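Side-chain contacts in Tll0287 protein (Thermosynechococcus elongatus, PDB 5B82), which binds heme c covalently through a PAS-like domain and may serve in redox or sensory chemistry: residues Glu58-Leu61 with Asp62-Lys65; Lys76-Ala79 with Ala80-Trp84; Ala99-Thr102 with Ala103-Gln107. All coordinates share one frame; numbering follows the deposited sequence.

Contact 1 (Glu58-Leu61 with Asp62-Lys65)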
loop_
_atom_site.group_PDB
_atom_site.type_symbol
_atom_site.label_atom_id
_atom_site.label_comp_id
_atom_site.label_asym_id
_atom_site.label_seq_id
_atom_site.Cartn_x
_atom_site.Cartn_y
_atom_site.Cartn_z
ATOM N N GLU A 58 1.725 12.731 22.100
ATOM C CA GLU A 58 2.987 13.462 22.019
ATOM C C GLU A 58 3.987 12.858 21.030
ATOM O O GLU A 58 3.916 11.665 20.717
ATOM C CB GLU A 58 3.621 13.529 23.409
ATOM C CG GLU A 58 3.894 12.168 24.012
ATOM C CD GLU A 58 4.856 12.231 25.175
ATOM O OE1 GLU A 58 5.302 11.159 25.632
ATOM O OE2 GLU A 58 5.168 13.353 25.630
ATOM N N PRO A 59 4.921 13.690 20.529
ATOM C CA PRO A 59 5.976 13.222 19.623
ATOM C C PRO A 59 6.931 12.241 20.302
ATOM O O PRO A 59 7.177 12.354 21.507
ATOM C CB PRO A 59 6.736 14.510 19.274
ATOM C CG PRO A 59 5.780 15.610 19.541
ATOM C CD PRO A 59 4.964 15.153 20.707
ATOM N N THR A 60 7.455 11.290 19.532
ATOM C CA THR A 60 8.474 10.371 20.030
ATOM C C THR A 60 9.526 10.128 18.950
ATOM O O THR A 60 9.229 10.233 17.755
ATOM C CB THR A 60 7.856 9.039 20.490
ATOM O OG1 THR A 60 8.868 8.027 20.548
ATOM C CG2 THR A 60 6.782 8.605 19.529
ATOM N N LEU A 61 10.752 9.823 19.378
ATOM C CA LEU A 61 11.871 9.581 18.463
ATOM C C LEU A 61 11.623 8.384 17.552
ATOM O O LEU A 61 12.027 8.377 16.385
ATOM C CB LEU A 61 13.169 9.386 19.249
ATOM C CG LEU A 61 13.791 10.659 19.825
ATOM C CD1 LEU A 61 14.935 10.332 20.771
ATOM C CD2 LEU A 61 14.264 11.562 18.707
ATOM N N ASP A 62 10.935 7.381 18.084
ATOM C CA ASP A 62 10.615 6.172 17.327
ATOM C C ASP A 62 9.893 6.451 16.016
ATOM O O ASP A 62 9.961 5.643 15.092
ATOM C CB ASP A 62 9.790 5.206 18.173
ATOM C CG ASP A 62 10.574 4.641 19.338
ATOM O OD1 ASP A 62 11.822 4.607 19.258
ATOM O OD2 ASP A 62 9.942 4.231 20.335
ATOM N N THR A 63 9.210 7.586 15.920
ATOM C CA THR A 63 8.489 7.902 14.688
ATOM C C THR A 63 9.413 8.248 13.517
ATOM O O THR A 63 8.976 8.244 12.371
ATOM C CB THR A 63 7.446 9.021 14.878
ATOM O OG1 THR A 63 8.096 10.230 15.287
ATOM C CG2 THR A 63 6.416 8.620 15.915
ATOM N N PHE A 64 10.684 8.533 13.800
ATOM C CA PHE A 64 11.663 8.753 12.732
ATOM C C PHE A 64 12.135 7.440 12.116
ATOM O O PHE A 64 12.990 7.433 11.236
ATOM C CB PHE A 64 12.871 9.536 13.237
ATOM C CG PHE A 64 12.553 10.944 13.632
ATOM C CD1 PHE A 64 12.374 11.920 12.673
ATOM C CD2 PHE A 64 12.440 11.292 14.960
ATOM C CE1 PHE A 64 12.084 13.218 13.032
ATOM C CE2 PHE A 64 12.150 12.592 15.330
ATOM C CZ PHE A 64 11.971 13.555 14.360
ATOM N N LYS A 65 11.588 6.333 12.604
ATOM C CA LYS A 65 11.876 5.007 12.069
ATOM C C LYS A 65 11.283 4.848 10.672
ATOM O O LYS A 65 10.171 5.302 10.410
ATOM C CB LYS A 65 11.285 3.951 13.006
ATOM C CG LYS A 65 11.348 2.510 12.537
ATOM C CD LYS A 65 10.578 1.605 13.507
ATOM C CE LYS A 65 10.748 0.125 13.165
ATOM N NZ LYS A 65 9.967 -0.764 14.082
#
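An ST turn at Thr-60 starts the short 3-10 segment ending at Phe-64, in the loop between helices 28-49 and 69-82, and illustrates how one residue can open a turn with both its side chain and its carbonyl. A chi1 of 161° turns the Thr-60 hydroxyl away from the residue's N and toward its carbonyl side, where OG1 accepts from Asp-62 N at 3.3 Å. The carbonyl takes two donors from a single residue. Thr-63 OG1 gives the shorter bond to Thr-60 O, 2.7 Å, arriving nearly along the C=O axis (168°), while Thr-63 N reaches Thr-60 O at 3.2 Å from above the carbonyl plane. The Thr-63 hydroxyl can do this because it occupies the position between backbone N and carbonyl carbon. That choice leaves the methyls of the two threonines to meet, Thr-60 CG2 standing 3.6 Å from Thr-63 CG2.

The next step of the turn is Phe-64 N to Leu-61 O, 2.9 Å. Leu-61 O also lies at the edge of the Phe-64 ring, near its plane, 3.3 Å from Phe-64 CD2, and Leu-61 CD2 rests 4.1 Å from Phe-64 CE2. Beyond the turn, Phe-64 packs edge-to-face with Phe-154, and Lys-65 NZ is hydrogen-bonded to Leu-48 O and Thr-51 OG1. Thr-63 and Lys-65 both touch the heme c.

Thr-60 O thus accepts both the hydroxyl and the amide of Thr-63; the hydroxyl bond is what restrains the rotation of this side chain, about 5 Å from that of Cys-144, a covalent attachment point of the heme.

Contact 2 (Lys76-Ala79 with Ala80-Trp84); sequences KEIA and AANGW
The backbone of Lys-76 to Asn-82 runs helically to the end of helix 69-82, Lys-76 O and Glu-77 O taking the amides of Ala-80 and Ala-81, before Gly-83 turns the chain out with a positive phi of 71°. The last carbonyls show how a helix end redistributes its acceptors. Ala-79 O keeps a weak bond from Gly-83 N and gains one from Trp-84 N, 3.1 Å away in the carbonyl plane, on a lone pair; this second bond spans five residues instead of the helical four.

Ile-78 O also has two donors, both from Asn-82. The backbone N of Asn-82 lies 3.0 Å from Ile-78 O, and Asn-82 ND2 reaches Ile-78 O at the same 3.0 Å, the two arriving from opposite faces of the carbonyl plane. The side-chain bond is the straighter (160° at the hydrogen), and the carbonyl oxygen sits close to the amide plane. Asn-82 OD1 has a weak hydrogen bond to Lys-33 NZ.

Trp-84 folds back beneath the helix end. Asn-82 CB stands 3.3 Å above the plane of the indole of Trp-84, over its centre, and Ile-78 CG2 approaches Trp-84 CZ3 obliquely at 3.7 Å. The indole also touches helix 28-49 and strand 172-181, and its NE1 is hydrogen-bonded to Glu-30 OE2.

The asparagine thus adds a second donor to a carbonyl that already has its helical amide, and this bond fixes the turn of its carboxamide, while its CB and the isoleucine methyl settle the buried indole at the passage from helix to strand.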
loop_
_atom_site.group_PDB
_atom_site.type_symbol
_atom_site.label_atom_id
_atom_site.label_comp_id
_atom_site.label_asym_id
_atom_site.label_seq_id
_atom_site.Cartn_x
_atom_site.Cartn_y
_atom_site.Cartn_z
ATOM N N LYS A 76 9.392 -1.861 -5.790
ATOM C CA LYS A 76 10.164 -1.642 -7.017
ATOM C C LYS A 76 11.069 -2.828 -7.337
ATOM O O LYS A 76 11.171 -3.249 -8.499
ATOM C CB LYS A 76 10.978 -0.353 -6.948
ATOM C CG LYS A 76 10.133 0.899 -7.036
ATOM C CD LYS A 76 10.992 2.153 -7.022
ATOM C CE LYS A 76 10.125 3.390 -6.869
ATOM N NZ LYS A 76 10.932 4.641 -6.898
ATOM N N GLU A 77 11.709 -3.375 -6.305
ATOM C CA GLU A 77 12.585 -4.534 -6.487
ATOM C C GLU A 77 11.855 -5.765 -7.029
ATOM O O GLU A 77 12.360 -6.462 -7.905
ATOM C CB GLU A 77 13.304 -4.879 -5.180
ATOM C CG GLU A 77 14.249 -3.790 -4.705
ATOM C CD GLU A 77 14.958 -4.147 -3.412
ATOM O OE1 GLU A 77 14.496 -5.083 -2.719
ATOM O OE2 GLU A 77 15.977 -3.493 -3.096
ATOM N N ILE A 78 10.665 -6.021 -6.506
ATOM C CA ILE A 78 9.839 -7.140 -6.940
ATOM C C ILE A 78 9.395 -6.943 -8.394
ATOM O O ILE A 78 9.490 -7.861 -9.228
ATOM C CB ILE A 78 8.627 -7.281 -5.992
ATOM C CG1 ILE A 78 9.118 -7.611 -4.577
ATOM C CG2 ILE A 78 7.657 -8.336 -6.476
ATOM C CD1 ILE A 78 8.028 -7.643 -3.512
ATOM N N ALA A 79 8.925 -5.730 -8.683
ATOM C CA ALA A 79 8.508 -5.356 -10.026
ATOM C C ALA A 79 9.626 -5.633 -11.019
ATOM O O ALA A 79 9.397 -6.268 -12.048
ATOM C CB ALA A 79 8.131 -3.892 -10.075
ATOM N N ALA A 80 10.833 -5.169 -10.692
ATOM C CA ALA A 80 11.975 -5.294 -11.606
ATOM C C ALA A 80 12.439 -6.737 -11.738
ATOM O O ALA A 80 12.746 -7.199 -12.832
ATOM C CB ALA A 80 13.133 -4.402 -11.158
ATOM N N ALA A 81 12.475 -7.450 -10.621
ATOM C CA ALA A 81 12.960 -8.824 -10.619
ATOM C C ALA A 81 12.024 -9.759 -11.372
ATOM O O ALA A 81 12.467 -10.767 -11.927
ATOM C CB ALA A 81 13.157 -9.314 -9.194
ATOM N N ASN A 82 10.735 -9.431 -11.399
ATOM C CA ASN A 82 9.767 -10.353 -11.983
ATOM C C ASN A 82 9.158 -9.940 -13.328
ATOM O O ASN A 82 8.435 -10.716 -13.959
ATOM C CB ASN A 82 8.662 -10.646 -10.973
ATOM C CG ASN A 82 9.155 -11.464 -9.796
ATOM O OD1 ASN A 82 9.262 -12.689 -9.877
ATOM N ND2 ASN A 82 9.469 -10.792 -8.699
ATOM N N GLY A 83 9.452 -8.727 -13.775
ATOM C CA GLY A 83 8.817 -8.213 -14.974
ATOM C C GLY A 83 7.350 -7.906 -14.732
ATOM O O GLY A 83 6.520 -8.023 -15.639
ATOM N N TRP A 84 7.022 -7.536 -13.492
ATOM C CA TRP A 84 5.678 -7.102 -13.149
ATOM C C TRP A 84 5.674 -5.589 -12.986
ATOM O O TRP A 84 6.727 -4.964 -12.913
ATOM C CB TRP A 84 5.236 -7.721 -11.813
ATOM C CG TRP A 84 5.283 -9.221 -11.761
ATOM C CD1 TRP A 84 5.230 -10.080 -12.819
ATOM C CD2 TRP A 84 5.397 -10.038 -10.583
ATOM N NE1 TRP A 84 5.303 -11.379 -12.374
ATOM C CE2 TRP A 84 5.407 -11.383 -11.008
ATOM C CE3 TRP A 84 5.498 -9.761 -9.213
ATOM C CZ2 TRP A 84 5.515 -12.450 -10.115
ATOM C CZ3 TRP A 84 5.601 -10.826 -8.321
ATOM C CH2 TRP A 84 5.604 -12.152 -8.777
#

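Contact 3 (Ala99-Thr102 with Ala103-Gln107)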
loop_
_atom_site.group_PDB
_atom_site.type_symbol
_atom_site.label_atom_id
_atom_site.label_comp_id
_atom_site.label_asym_id
_atom_site.label_seq_id
_atom_site.Cartn_x
_atom_site.Cartn_y
_atom_site.Cartn_z
ATOM N N ALA A 99 -0.891 7.706 -6.309
ATOM C CA ALA A 99 -2.249 8.158 -6.605
ATOM C C ALA A 99 -2.962 7.156 -7.504
ATOM O O ALA A 99 -2.322 6.395 -8.229
ATOM C CB ALA A 99 -2.229 9.541 -7.267
ATOM N N PRO A 100 -4.297 7.139 -7.455
ATOM C CA PRO A 100 -5.002 6.343 -8.461
ATOM C C PRO A 100 -4.725 6.954 -9.835
ATOM O O PRO A 100 -4.642 8.177 -9.938
ATOM C CB PRO A 100 -6.469 6.515 -8.070
ATOM C CG PRO A 100 -6.424 6.834 -6.581
ATOM C CD PRO A 100 -5.211 7.704 -6.448
ATOM N N ARG A 101 -4.557 6.124 -10.859
ATOM C CA ARG A 101 -4.222 6.628 -12.193
ATOM C C ARG A 101 -5.241 6.245 -13.247
ATOM O O ARG A 101 -5.425 6.962 -14.232
ATOM C CB ARG A 101 -2.857 6.108 -12.625
ATOM C CG ARG A 101 -1.715 6.674 -11.825
ATOM C CD ARG A 101 -0.404 6.032 -12.217
ATOM N NE ARG A 101 0.696 6.612 -11.463
ATOM C CZ ARG A 101 1.875 6.028 -11.301
ATOM N NH1 ARG A 101 2.101 4.837 -11.839
ATOM N NH2 ARG A 101 2.821 6.632 -10.598
ATOM N N THR A 102 -5.890 5.106 -13.050
ATOM C CA THR A 102 -6.796 4.563 -14.053
ATOM C C THR A 102 -8.172 4.270 -13.482
ATOM O O THR A 102 -8.352 4.238 -12.261
ATOM C CB THR A 102 -6.259 3.250 -14.636
ATOM O OG1 THR A 102 -6.052 2.315 -13.575
ATOM C CG2 THR A 102 -4.943 3.474 -15.371
ATOM N N ALA A 103 -9.135 4.054 -14.378
ATOM C CA ALA A 103 -10.480 3.634 -14.002
ATOM C C ALA A 103 -10.429 2.325 -13.233
ATOM O O ALA A 103 -11.254 2.080 -12.353
ATOM C CB ALA A 103 -11.359 3.488 -15.232
ATOM N N LEU A 104 -9.458 1.480 -13.554
ATOM C CA LEU A 104 -9.310 0.223 -12.830
ATOM C C LEU A 104 -8.866 0.442 -11.387
ATOM O O LEU A 104 -9.333 -0.253 -10.476
ATOM C CB LEU A 104 -8.336 -0.711 -13.545
ATOM C CG LEU A 104 -8.113 -2.058 -12.860
ATOM C CD1 LEU A 104 -9.421 -2.777 -12.565
ATOM C CD2 LEU A 104 -7.200 -2.918 -13.718
ATOM N N ASP A 105 -7.957 1.385 -11.166
ATOM C CA ASP A 105 -7.546 1.693 -9.798
ATOM C C ASP A 105 -8.774 2.076 -8.964
ATOM O O ASP A 105 -8.994 1.553 -7.852
ATOM C CB ASP A 105 -6.512 2.827 -9.766
ATOM C CG ASP A 105 -5.132 2.390 -10.251
ATOM O OD1 ASP A 105 -4.794 1.193 -10.128
ATOM O OD2 ASP A 105 -4.370 3.256 -10.730
ATOM N N VAL A 106 -9.580 2.974 -9.523
ATOM C CA VAL A 106 -10.739 3.507 -8.824
ATOM C C VAL A 106 -11.763 2.410 -8.601
ATOM O O VAL A 106 -12.365 2.316 -7.525
ATOM C CB VAL A 106 -11.379 4.695 -9.577
ATOM C CG1 VAL A 106 -12.627 5.167 -8.858
ATOM C CG2 VAL A 106 -10.389 5.838 -9.702
ATOM N N GLN A 107 -11.945 1.574 -9.614
ATOM C CA GLN A 107 -12.852 0.434 -9.536
ATOM C C GLN A 107 -12.447 -0.518 -8.410
ATOM O O GLN A 107 -13.298 -1.020 -7.665
ATOM C CB GLN A 107 -12.866 -0.327 -10.866
ATOM C CG GLN A 107 -13.726 -1.588 -10.846
ATOM C CD GLN A 107 -13.399 -2.555 -11.980
ATOM O OE1 GLN A 107 -13.501 -3.774 -11.817
ATOM N NE2 GLN A 107 -13.009 -2.016 -13.132
#
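Thr-102 and Asp-105 make up a capping box at the start of helix 103-114, a worked case of two side chains each serving the other's backbone amide. Thr-102 is the N-cap: with its hydroxyl set between backbone N and carbonyl carbon (chi1 57°), OG1 accepts from Asp-105 N at 3.2 Å. In return Asp-105 OD2 takes a weak bond from Thr-102 N at 3.3 Å.

The same carboxylate oxygen reaches one residue further back, to Arg-101 N, in a shorter and straighter bond (163° at the hydrogen). Helical bonding proper begins as Val-106 N meets Thr-102 O at 3.3 Å, and Pro-100 CB lies 4.3 Å from Val-106 CG2, an apolar touch beside the polar cap.

In the next shell, Arg-87 of strand 85-89 forms a salt bridge to Asp-105 OD2 through NH2 and holds Ala-99 O through NH1, so one guanidinium braces both the buried carboxylate and the incoming loop. Positive charge here, together with the amides, is likely to keep the acid ionised. Were Asp-105 an alanine, Arg-87 would probably lose its anionic mate here, and the amides of Arg-101 and Thr-102 this acceptor, leaving the loop freer to shift. Leu-104 packs against strands 120-125 and 128-136. The bond from Arg-101 N, 2.9 Å long, uses the anti lone pair of Asp-105 OD2.

How the contacts relate
From the N terminus, the chain leaves helix 28-49 and meets contact 1 in the following loop, then runs through helix 69-82, whose far end holds contact 2 just before strand 85-89. Contact 3 starts helix 103-114 after the next loop. The three lie in series; none nests in or crosses another. Contact 1 closes a short turn, while contacts 2 and 3 finish and start a helix. Contacts 1 and 3 lie on opposite sides of the chain's centre, their nearest atoms about 20 Å apart; contacts 2 and 3 approach to about 9 Å. Contact 1 borders the heme, contact 2 joins helices 69-82 and 28-49 to the sheet, and contact 3 ties helix 103-114 to strand 85-89.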